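Local coordinates for CHAD domain (Ricinus communis, PDB 6QV5), which probably binds inorganic polyphosphate through an all-helical CHAD domain, and also carries a zinc ion, at residues N245-A250 / G273-Q278; N120-L125 / Q269-Y274; H173-I178 / H219-S224. All coordinates share one frame; numbering follows the deposited sequence.

Contact 1: N245-A250 / G273-Q278; sequences NDLVVA and GYLLAQ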
loop_
_atom_site.group_PDB
_atom_site.type_symbol
_atom_site.label_atom_id
_atom_site.label_comp_id
_atom_site.label_asym_id
_atom_site.label_seq_id
_atom_site.Cartn_x
_atom_site.Cartn_y
_atom_site.Cartn_z
ATOM N N ASN A 245 -2.184 3.628 -12.541
ATOM C CA ASN A 245 -1.668 4.522 -11.504
ATOM C C ASN A 245 -0.151 4.687 -11.621
ATOM O O ASN A 245 0.351 5.795 -11.437
ATOM C CB ASN A 245 -2.060 4.024 -10.110
ATOM C CG ASN A 245 -1.541 4.874 -8.975
ATOM O OD1 ASN A 245 -1.779 6.086 -8.904
ATOM N ND2 ASN A 245 -0.815 4.250 -8.061
ATOM N N ASP A 246 0.577 3.591 -11.931
ATOM C CA ASP A 246 2.033 3.605 -12.111
ATOM C C ASP A 246 2.432 4.523 -13.270
ATOM O O ASP A 246 3.428 5.236 -13.168
ATOM C CB ASP A 246 2.572 2.182 -12.342
ATOM C CG ASP A 246 2.553 1.269 -11.125
ATOM O OD1 ASP A 246 2.212 1.750 -10.020
ATOM O OD2 ASP A 246 2.883 0.074 -11.278
ATOM N N LEU A 247 1.620 4.528 -14.343
ATOM C CA LEU A 247 1.788 5.345 -15.544
ATOM C C LEU A 247 1.661 6.845 -15.225
ATOM O O LEU A 247 2.496 7.628 -15.680
ATOM C CB LEU A 247 0.727 4.934 -16.586
ATOM C CG LEU A 247 1.105 3.956 -17.715
ATOM C CD1 LEU A 247 1.676 2.640 -17.188
ATOM C CD2 LEU A 247 -0.111 3.635 -18.547
ATOM N N VAL A 248 0.638 7.237 -14.427
ATOM C CA VAL A 248 0.397 8.637 -14.058
ATOM C C VAL A 248 1.440 9.138 -13.025
ATOM O O VAL A 248 1.787 10.321 -13.056
ATOM C CB VAL A 248 -1.081 8.918 -13.643
ATOM C CG1 VAL A 248 -1.396 8.444 -12.228
ATOM C CG2 VAL A 248 -1.445 10.391 -13.820
ATOM N N VAL A 249 1.957 8.240 -12.151
ATOM C CA VAL A 249 2.988 8.569 -11.154
ATOM C C VAL A 249 4.306 8.836 -11.901
ATOM O O VAL A 249 4.994 9.815 -11.602
ATOM C CB VAL A 249 3.109 7.481 -10.039
ATOM C CG1 VAL A 249 4.406 7.616 -9.238
ATOM C CG2 VAL A 249 1.904 7.520 -9.102
ATOM N N ALA A 250 4.609 7.995 -12.916
ATOM C CA ALA A 250 5.786 8.096 -13.785
ATOM C C ALA A 250 5.859 9.459 -14.482
ATOM O O ALA A 250 6.926 10.073 -14.499
ATOM C CB ALA A 250 5.764 6.985 -14.818
ATOM N N GLY A 273 5.859 11.470 -23.207
ATOM C CA GLY A 273 4.995 11.377 -24.377
ATOM C C GLY A 273 4.493 9.962 -24.579
ATOM O O GLY A 273 3.299 9.755 -24.810
ATOM N N TYR A 274 5.407 8.976 -24.430
ATOM C CA TYR A 274 5.140 7.539 -24.545
ATOM C C TYR A 274 4.170 7.062 -23.463
ATOM O O TYR A 274 3.253 6.296 -23.764
ATOM C CB TYR A 274 6.458 6.739 -24.472
ATOM C CG TYR A 274 6.361 5.318 -24.989
ATOM C CD1 TYR A 274 6.816 4.987 -26.263
ATOM C CD2 TYR A 274 5.857 4.294 -24.190
ATOM C CE1 TYR A 274 6.748 3.676 -26.739
ATOM C CE2 TYR A 274 5.776 2.983 -24.658
ATOM C CZ TYR A 274 6.223 2.679 -25.932
ATOM O OH TYR A 274 6.146 1.388 -26.394
ATOM N N LEU A 275 4.376 7.511 -22.212
ATOM C CA LEU A 275 3.550 7.128 -21.068
ATOM C C LEU A 275 2.167 7.779 -21.076
ATOM O O LEU A 275 1.203 7.129 -20.671
ATOM C CB LEU A 275 4.283 7.374 -19.739
ATOM C CG LEU A 275 5.527 6.512 -19.495
ATOM C CD1 LEU A 275 6.456 7.165 -18.501
ATOM C CD2 LEU A 275 5.161 5.107 -19.055
ATOM N N LEU A 276 2.063 9.039 -21.555
ATOM C CA LEU A 276 0.791 9.769 -21.657
ATOM C C LEU A 276 -0.123 9.089 -22.678
ATOM O O LEU A 276 -1.339 9.055 -22.480
ATOM C CB LEU A 276 1.026 11.237 -22.049
ATOM C CG LEU A 276 -0.146 12.192 -21.811
ATOM C CD1 LEU A 276 -0.041 12.864 -20.446
ATOM C CD2 LEU A 276 -0.219 13.237 -22.902
ATOM N N ALA A 277 0.469 8.543 -23.760
ATOM C CA ALA A 277 -0.247 7.816 -24.801
ATOM C C ALA A 277 -0.742 6.473 -24.260
ATOM O O ALA A 277 -1.878 6.102 -24.536
ATOM C CB ALA A 277 0.645 7.609 -26.012
ATOM N N GLN A 278 0.088 5.777 -23.447
ATOM C CA GLN A 278 -0.252 4.497 -22.812
ATOM C C GLN A 278 -1.443 4.641 -21.851
ATOM O O GLN A 278 -2.207 3.690 -21.684
ATOM C CB GLN A 278 0.962 3.899 -22.085
ATOM C CG GLN A 278 1.960 3.203 -23.005
ATOM C CD GLN A 278 3.058 2.519 -22.226
ATOM O OE1 GLN A 278 3.904 3.161 -21.594
ATOM N NE2 GLN A 278 3.072 1.197 -22.259
#
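Leu247 meets Leu275 and Gln278 where two antiparallel helices lie side by side, and Ala250, one turn further on, completes the apolar strip. The CB of Leu247 leaves the backbone along the flank of its helix rather than straight at the partner. A chi1 of -98°, well off a staggered position, then swings the branch inward. CG comes next and faces one methyl of the opposite leucine, with Leu247 CG 4.4 Å from Leu275 CD2. Of the two tips, CD1 stays further back while CD2 does the touching. Leu247 CD2 lies 3.7 Å from Gln278 CB and equally near the carbonyl carbon of Gln278, so it rests against the root of that side chain and the adjoining backbone. The side chains of Leu247 and Gln278 cross at about a right angle.

Leu275 points its CB toward the facing helix and divides its methyls between two partners. Its CD2 turns to Leu247, whereas Leu275 CD1 packs 3.8 Å from Ala250 CB. No hydrogen bond links the segments; van der Waals packing alone joins them here. The closest backbones are those of Leu247 and Leu275, whose CA atoms are 6.1 Å apart.

The local axes approach to 9.3 Å and their N-to-C directions differ by 148°, as expected of a helical hairpin: helices 224-260 and 265-281 are joined by a short turn. Helix 82-108 closes over this seam, its Thr108 touching both Ala250 and Leu275 and its Leu104 also reaching Ala250, so the hairpin and a third helix share one buried surface.

Contact 2: N120-L125 / Q269-Y274; sequences NGLLEL and QFARGY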
loop_
_atom_site.group_PDB
_atom_site.type_symbol
_atom_site.label_atom_id
_atom_site.label_comp_id
_atom_site.label_asym_id
_atom_site.label_seq_id
_atom_site.Cartn_x
_atom_site.Cartn_y
_atom_site.Cartn_z
ATOM N N ASN A 120 16.840 7.342 -29.121
ATOM C CA ASN A 120 17.921 6.499 -28.600
ATOM C C ASN A 120 18.521 6.967 -27.255
ATOM O O ASN A 120 19.332 6.245 -26.667
ATOM C CB ASN A 120 19.020 6.346 -29.657
ATOM N N GLY A 121 18.100 8.141 -26.777
ATOM C CA GLY A 121 18.591 8.735 -25.535
ATOM C C GLY A 121 17.956 8.248 -24.246
ATOM O O GLY A 121 18.071 8.921 -23.218
ATOM N N LEU A 122 17.299 7.073 -24.272
ATOM C CA LEU A 122 16.654 6.500 -23.086
ATOM C C LEU A 122 17.637 5.742 -22.179
ATOM O O LEU A 122 17.309 5.468 -21.021
ATOM C CB LEU A 122 15.442 5.626 -23.462
ATOM C CG LEU A 122 14.278 6.319 -24.192
ATOM C CD1 LEU A 122 13.326 5.301 -24.777
ATOM C CD2 LEU A 122 13.521 7.280 -23.277
ATOM N N LEU A 123 18.845 5.429 -22.697
ATOM C CA LEU A 123 19.908 4.737 -21.959
ATOM C C LEU A 123 20.506 5.638 -20.874
ATOM O O LEU A 123 20.744 5.168 -19.759
ATOM C CB LEU A 123 21.005 4.230 -22.909
ATOM C CG LEU A 123 20.688 2.937 -23.654
ATOM C CD1 LEU A 123 20.244 3.221 -25.078
ATOM C CD2 LEU A 123 21.887 2.012 -23.663
ATOM N N GLU A 124 20.726 6.930 -21.196
ATOM C CA GLU A 124 21.252 7.918 -20.249
ATOM C C GLU A 124 20.183 8.331 -19.227
ATOM O O GLU A 124 20.526 8.713 -18.108
ATOM C CB GLU A 124 21.885 9.131 -20.966
ATOM C CG GLU A 124 20.938 9.953 -21.827
ATOM C CD GLU A 124 21.608 10.902 -22.802
ATOM O OE1 GLU A 124 22.363 11.792 -22.349
ATOM O OE2 GLU A 124 21.366 10.761 -24.022
ATOM N N LEU A 125 18.893 8.230 -19.614
ATOM C CA LEU A 125 17.744 8.527 -18.756
ATOM C C LEU A 125 17.606 7.428 -17.697
ATOM O O LEU A 125 17.352 7.736 -16.533
ATOM C CB LEU A 125 16.453 8.657 -19.594
ATOM C CG LEU A 125 15.140 8.920 -18.837
ATOM C CD1 LEU A 125 15.104 10.316 -18.244
ATOM C CD2 LEU A 125 13.947 8.719 -19.738
ATOM N N GLN A 269 10.909 14.141 -21.930
ATOM C CA GLN A 269 9.734 14.449 -22.750
ATOM C C GLN A 269 9.342 13.292 -23.674
ATOM O O GLN A 269 8.149 13.083 -23.900
ATOM C CB GLN A 269 9.923 15.761 -23.533
ATOM C CG GLN A 269 9.841 17.027 -22.673
ATOM C CD GLN A 269 8.433 17.380 -22.262
ATOM O OE1 GLN A 269 7.919 16.907 -21.244
ATOM N NE2 GLN A 269 7.781 18.228 -23.043
ATOM N N PHE A 270 10.339 12.518 -24.166
ATOM C CA PHE A 270 10.125 11.340 -25.009
ATOM C C PHE A 270 9.427 10.246 -24.201
ATOM O O PHE A 270 8.471 9.642 -24.692
ATOM C CB PHE A 270 11.455 10.824 -25.601
ATOM C CG PHE A 270 11.293 9.684 -26.583
ATOM C CD1 PHE A 270 11.071 9.933 -27.931
ATOM C CD2 PHE A 270 11.354 8.361 -26.155
ATOM C CE1 PHE A 270 10.907 8.878 -28.836
ATOM C CE2 PHE A 270 11.182 7.308 -27.058
ATOM C CZ PHE A 270 10.964 7.574 -28.392
ATOM N N ALA A 271 9.906 10.003 -22.962
ATOM C CA ALA A 271 9.351 9.019 -22.036
ATOM C C ALA A 271 7.955 9.448 -21.584
ATOM O O ALA A 271 7.054 8.614 -21.540
ATOM C CB ALA A 271 10.269 8.856 -20.833
ATOM N N ARG A 272 7.773 10.755 -21.291
ATOM C CA ARG A 272 6.502 11.346 -20.862
ATOM C C ARG A 272 5.442 11.263 -21.956
ATOM O O ARG A 272 4.281 10.996 -21.653
ATOM C CB ARG A 272 6.690 12.795 -20.390
ATOM C CG ARG A 272 7.272 12.903 -18.984
ATOM C CD ARG A 272 7.202 14.312 -18.423
ATOM N NE ARG A 272 5.834 14.692 -18.060
ATOM C CZ ARG A 272 5.117 15.616 -18.690
ATOM N NH1 ARG A 272 5.631 16.281 -19.718
ATOM N NH2 ARG A 272 3.881 15.887 -18.294
ATOM N N GLY A 273 5.859 11.470 -23.207
ATOM C CA GLY A 273 4.995 11.377 -24.377
ATOM C C GLY A 273 4.493 9.962 -24.579
ATOM O O GLY A 273 3.299 9.755 -24.810
ATOM N N TYR A 274 5.407 8.976 -24.430
ATOM C CA TYR A 274 5.140 7.539 -24.545
ATOM C C TYR A 274 4.170 7.062 -23.463
ATOM O O TYR A 274 3.253 6.296 -23.764
ATOM C CB TYR A 274 6.458 6.739 -24.472
ATOM C CG TYR A 274 6.361 5.318 -24.989
ATOM C CD1 TYR A 274 6.816 4.987 -26.263
ATOM C CD2 TYR A 274 5.857 4.294 -24.190
ATOM C CE1 TYR A 274 6.748 3.676 -26.739
ATOM C CE2 TYR A 274 5.776 2.983 -24.658
ATOM C CZ TYR A 274 6.223 2.679 -25.932
ATOM O OH TYR A 274 6.146 1.388 -26.394
#
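Leu122 and Leu125, near the start of helix 122-145, pack on Phe270 and Ala271 of helix 265-281 in an apolar helix-helix contact at the periphery of the all-helical CHAD fold. Leu122 does most of the work. Its CB points at the partner helix, and with CG beside its own backbone N (chi1 -61°) both methyls are brought up to one side of the phenyl ring. Leu122 CD1 lies 3.7 Å from Phe270 CE2, and the other methyl, Leu122 CD2, is 3.8 Å from Phe270 CD2. The two methyls thus lie alongside the neighbouring ring atoms CD2 and CE2, CD1 meeting the ring obliquely, and the two side chains cross at roughly a right angle. Phe270 holds its ring anti to its backbone N (chi1 -175°), which carries it out from helix 265-281 to meet the leucine.

One residue along, Ala271 offers only a methyl, and both leucines converge on it. Leu125 CD2 comes within 3.8 Å of Ala271 CB, while Leu122 CD2 stands at a looser 4.4 Å from the same carbon. No hydrogen bond passes between the segments. Within segment 269-274, Arg272 NH1 donates to Gln269 OE1 at 2.8 Å, in the plane of both the amide and the guanidinium, although the N-H...O angle of 137° shows a bent bond; Arg272 NE hydrogen-bonds Gly251 O.

Around the contact, the residues leading into helix 122-145 add further apolar cover, with Ile112 beside Leu122 and Ala119 beside Phe270. Leu254 of helix 224-260 also touches Ala271, while Leu125 reaches along helix 265-281 to Ala267 and Val268, so helix 265-281 touches both helices near Ala271.

Contact 3: H173-I178 / H219-S224; sequences HFSRQI and HGLYRS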
loop_
_atom_site.group_PDB
_atom_site.type_symbol
_atom_site.label_atom_id
_atom_site.label_comp_id
_atom_site.label_asym_id
_atom_site.label_seq_id
_atom_site.Cartn_x
_atom_site.Cartn_y
_atom_site.Cartn_z
ATOM N N HIS A 173 -17.670 -9.680 16.454
ATOM C CA HIS A 173 -18.633 -8.578 16.528
ATOM C C HIS A 173 -18.067 -7.317 15.873
ATOM O O HIS A 173 -18.803 -6.610 15.183
ATOM C CB HIS A 173 -19.028 -8.296 17.986
ATOM C CG HIS A 173 -20.173 -7.339 18.127
ATOM N ND1 HIS A 173 -21.475 -7.788 18.272
ATOM C CD2 HIS A 173 -20.173 -5.985 18.141
ATOM C CE1 HIS A 173 -22.221 -6.699 18.370
ATOM N NE2 HIS A 173 -21.481 -5.591 18.292
ATOM N N PHE A 174 -16.769 -7.033 16.097
ATOM C CA PHE A 174 -16.090 -5.871 15.529
ATOM C C PHE A 174 -15.846 -6.044 14.029
ATOM O O PHE A 174 -16.098 -5.107 13.270
ATOM C CB PHE A 174 -14.771 -5.580 16.275
ATOM C CG PHE A 174 -13.978 -4.418 15.720
ATOM C CD1 PHE A 174 -14.289 -3.109 16.072
ATOM C CD2 PHE A 174 -12.919 -4.632 14.844
ATOM C CE1 PHE A 174 -13.563 -2.036 15.548
ATOM C CE2 PHE A 174 -12.200 -3.558 14.315
ATOM C CZ PHE A 174 -12.521 -2.268 14.678
ATOM N N SER A 175 -15.338 -7.226 13.613
ATOM C CA SER A 175 -15.024 -7.537 12.216
ATOM C C SER A 175 -16.232 -7.483 11.291
ATOM O O SER A 175 -16.091 -6.990 10.176
ATOM C CB SER A 175 -14.319 -8.883 12.094
ATOM O OG SER A 175 -15.154 -9.949 12.512
ATOM N N ARG A 176 -17.409 -7.980 11.739
ATOM C CA ARG A 176 -18.628 -7.977 10.922
ATOM C C ARG A 176 -19.122 -6.556 10.608
ATOM O O ARG A 176 -19.602 -6.322 9.502
ATOM C CB ARG A 176 -19.744 -8.865 11.516
ATOM C CG ARG A 176 -20.411 -8.360 12.795
ATOM C CD ARG A 176 -21.594 -9.229 13.175
ATOM N NE ARG A 176 -21.216 -10.275 14.126
ATOM C CZ ARG A 176 -21.846 -11.439 14.257
ATOM N NH1 ARG A 176 -22.885 -11.732 13.484
ATOM N NH2 ARG A 176 -21.435 -12.325 15.153
ATOM N N GLN A 177 -18.959 -5.612 11.561
ATOM C CA GLN A 177 -19.350 -4.207 11.407
ATOM C C GLN A 177 -18.441 -3.500 10.394
ATOM O O GLN A 177 -18.931 -2.724 9.571
ATOM C CB GLN A 177 -19.316 -3.476 12.761
ATOM C CG GLN A 177 -20.387 -3.937 13.750
ATOM C CD GLN A 177 -20.204 -3.347 15.129
ATOM O OE1 GLN A 177 -19.120 -3.396 15.726
ATOM N NE2 GLN A 177 -21.273 -2.790 15.679
ATOM N N ILE A 178 -17.123 -3.787 10.453
ATOM C CA ILE A 178 -16.092 -3.232 9.569
ATOM C C ILE A 178 -16.215 -3.836 8.159
ATOM O O ILE A 178 -16.189 -3.092 7.177
ATOM C CB ILE A 178 -14.667 -3.399 10.197
ATOM C CG1 ILE A 178 -14.528 -2.651 11.560
ATOM C CG2 ILE A 178 -13.527 -3.028 9.230
ATOM C CD1 ILE A 178 -14.651 -1.061 11.568
ATOM N N HIS A 219 -8.456 -13.167 9.187
ATOM C CA HIS A 219 -8.383 -14.362 8.337
ATOM C C HIS A 219 -9.058 -15.614 8.932
ATOM O O HIS A 219 -9.871 -16.241 8.248
ATOM C CB HIS A 219 -6.917 -14.651 7.948
ATOM C CG HIS A 219 -6.715 -15.941 7.212
ATOM N ND1 HIS A 219 -6.058 -17.007 7.798
ATOM C CD2 HIS A 219 -7.110 -16.300 5.968
ATOM C CE1 HIS A 219 -6.065 -17.973 6.894
ATOM N NE2 HIS A 219 -6.688 -17.595 5.778
ATOM N N GLY A 220 -8.725 -15.957 10.176
ATOM C CA GLY A 220 -9.262 -17.131 10.863
ATOM C C GLY A 220 -10.691 -17.026 11.371
ATOM O O GLY A 220 -11.182 -17.957 12.015
ATOM N N LEU A 221 -11.369 -15.902 11.077
ATOM C CA LEU A 221 -12.742 -15.608 11.498
ATOM C C LEU A 221 -13.784 -15.884 10.405
ATOM O O LEU A 221 -14.966 -16.042 10.717
ATOM C CB LEU A 221 -12.828 -14.132 11.929
ATOM C CG LEU A 221 -12.698 -13.812 13.423
ATOM C CD1 LEU A 221 -11.282 -14.047 13.933
ATOM C CD2 LEU A 221 -13.059 -12.374 13.685
ATOM N N TYR A 222 -13.351 -15.927 9.132
ATOM C CA TYR A 222 -14.224 -16.120 7.971
ATOM C C TYR A 222 -13.936 -17.424 7.206
ATOM O O TYR A 222 -12.875 -18.024 7.395
ATOM C CB TYR A 222 -14.133 -14.895 7.041
ATOM C CG TYR A 222 -14.620 -13.600 7.659
ATOM C CD1 TYR A 222 -15.918 -13.148 7.447
ATOM C CD2 TYR A 222 -13.775 -12.813 8.437
ATOM C CE1 TYR A 222 -16.373 -11.959 8.013
ATOM C CE2 TYR A 222 -14.221 -11.628 9.020
ATOM C CZ TYR A 222 -15.520 -11.199 8.796
ATOM O OH TYR A 222 -15.966 -10.028 9.353
ATOM N N ARG A 223 -14.896 -17.859 6.349
ATOM C CA ARG A 223 -14.828 -19.076 5.524
ATOM C C ARG A 223 -13.608 -19.080 4.598
ATOM O O ARG A 223 -13.332 -18.071 3.950
ATOM C CB ARG A 223 -16.121 -19.255 4.715
ATOM N N SER A 224 -12.881 -20.212 4.550
ATOM C CA SER A 224 -11.650 -20.392 3.773
ATOM C C SER A 224 -11.807 -20.265 2.251
ATOM O O SER A 224 -10.976 -19.611 1.619
ATOM C CB SER A 224 -10.987 -21.722 4.121
ATOM O OG SER A 224 -10.596 -21.759 5.484
#
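Ser175 meets Leu221 and Tyr222 where helix 171-192 is approached by the loop between helices 198-217 and 224-260. Along 173-178, Phe174 comes first and leaves along the flank of the helix, taking no part in this contact: its ring lies nearly parallel to that of Phe74, and Ile178 CG1 sits 3.7 Å above one of its faces, offset toward the rim.

Ser175 then points its CB at the loop. With chi1 of 64°, OG lies between the backbone N and the carbonyl carbon and can reach back along its own helix, where Ala171 O and Ala172 O are both within hydrogen-bonding distance and compete for its one proton, Ala171 O being the stronger partner. The same oxygen stands 3.3 Å from Tyr222 OH, a weak hydrogen bond at most. Beside it, Leu221 CD2 comes to 3.4 Å from Ser175 OG, so a methyl covers the hydroxyl on the loop side. Tyr222 extends its ring from the loop so that its phenolic end arrives over the Ser175 backbone, with Tyr222 OH 3.1 Å from Ser175 O.

Arg176 follows at the margin. Its backbone N is 3.5 Å from Tyr222 OH, at an angle too poor for a hydrogen bond, and its side chain leads away from the loop, its NE making a weak bond to Ala172 O. On the loop side, Phe218 also touches Ser175, while Leu301, near the C terminus, packs on Tyr222.

Two hydroxyls thus meet in a buried setting, but they are not equivalent. Carbonyls of its own helix contest the serine proton, so the link from Ser175 OG to Tyr222 OH is weak and unsettled, while the Leu221 methyl packs directly on the serine hydroxyl.

From the N terminus, the first segment to take part is 120-125, which opens contact 2; that contact closes only at 269-274, after a long excursion through helices. Wholly within this span, contact 3 opens at 173-178 and closes at 219-224, joining helix 171-192 to the loop that precedes helix 224-260. Contact 1 also opens inside the span, at 245-250, but runs on to 273-278, sharing Gly273 and Tyr274 with contact 2. Helix 265-281 therefore joins helix 224-260 in contact 1 and helix 122-145 in contact 2; the centres of the two contacts lie 12 Å apart. Contact 3 lies on the opposite side of the chain's centre from both.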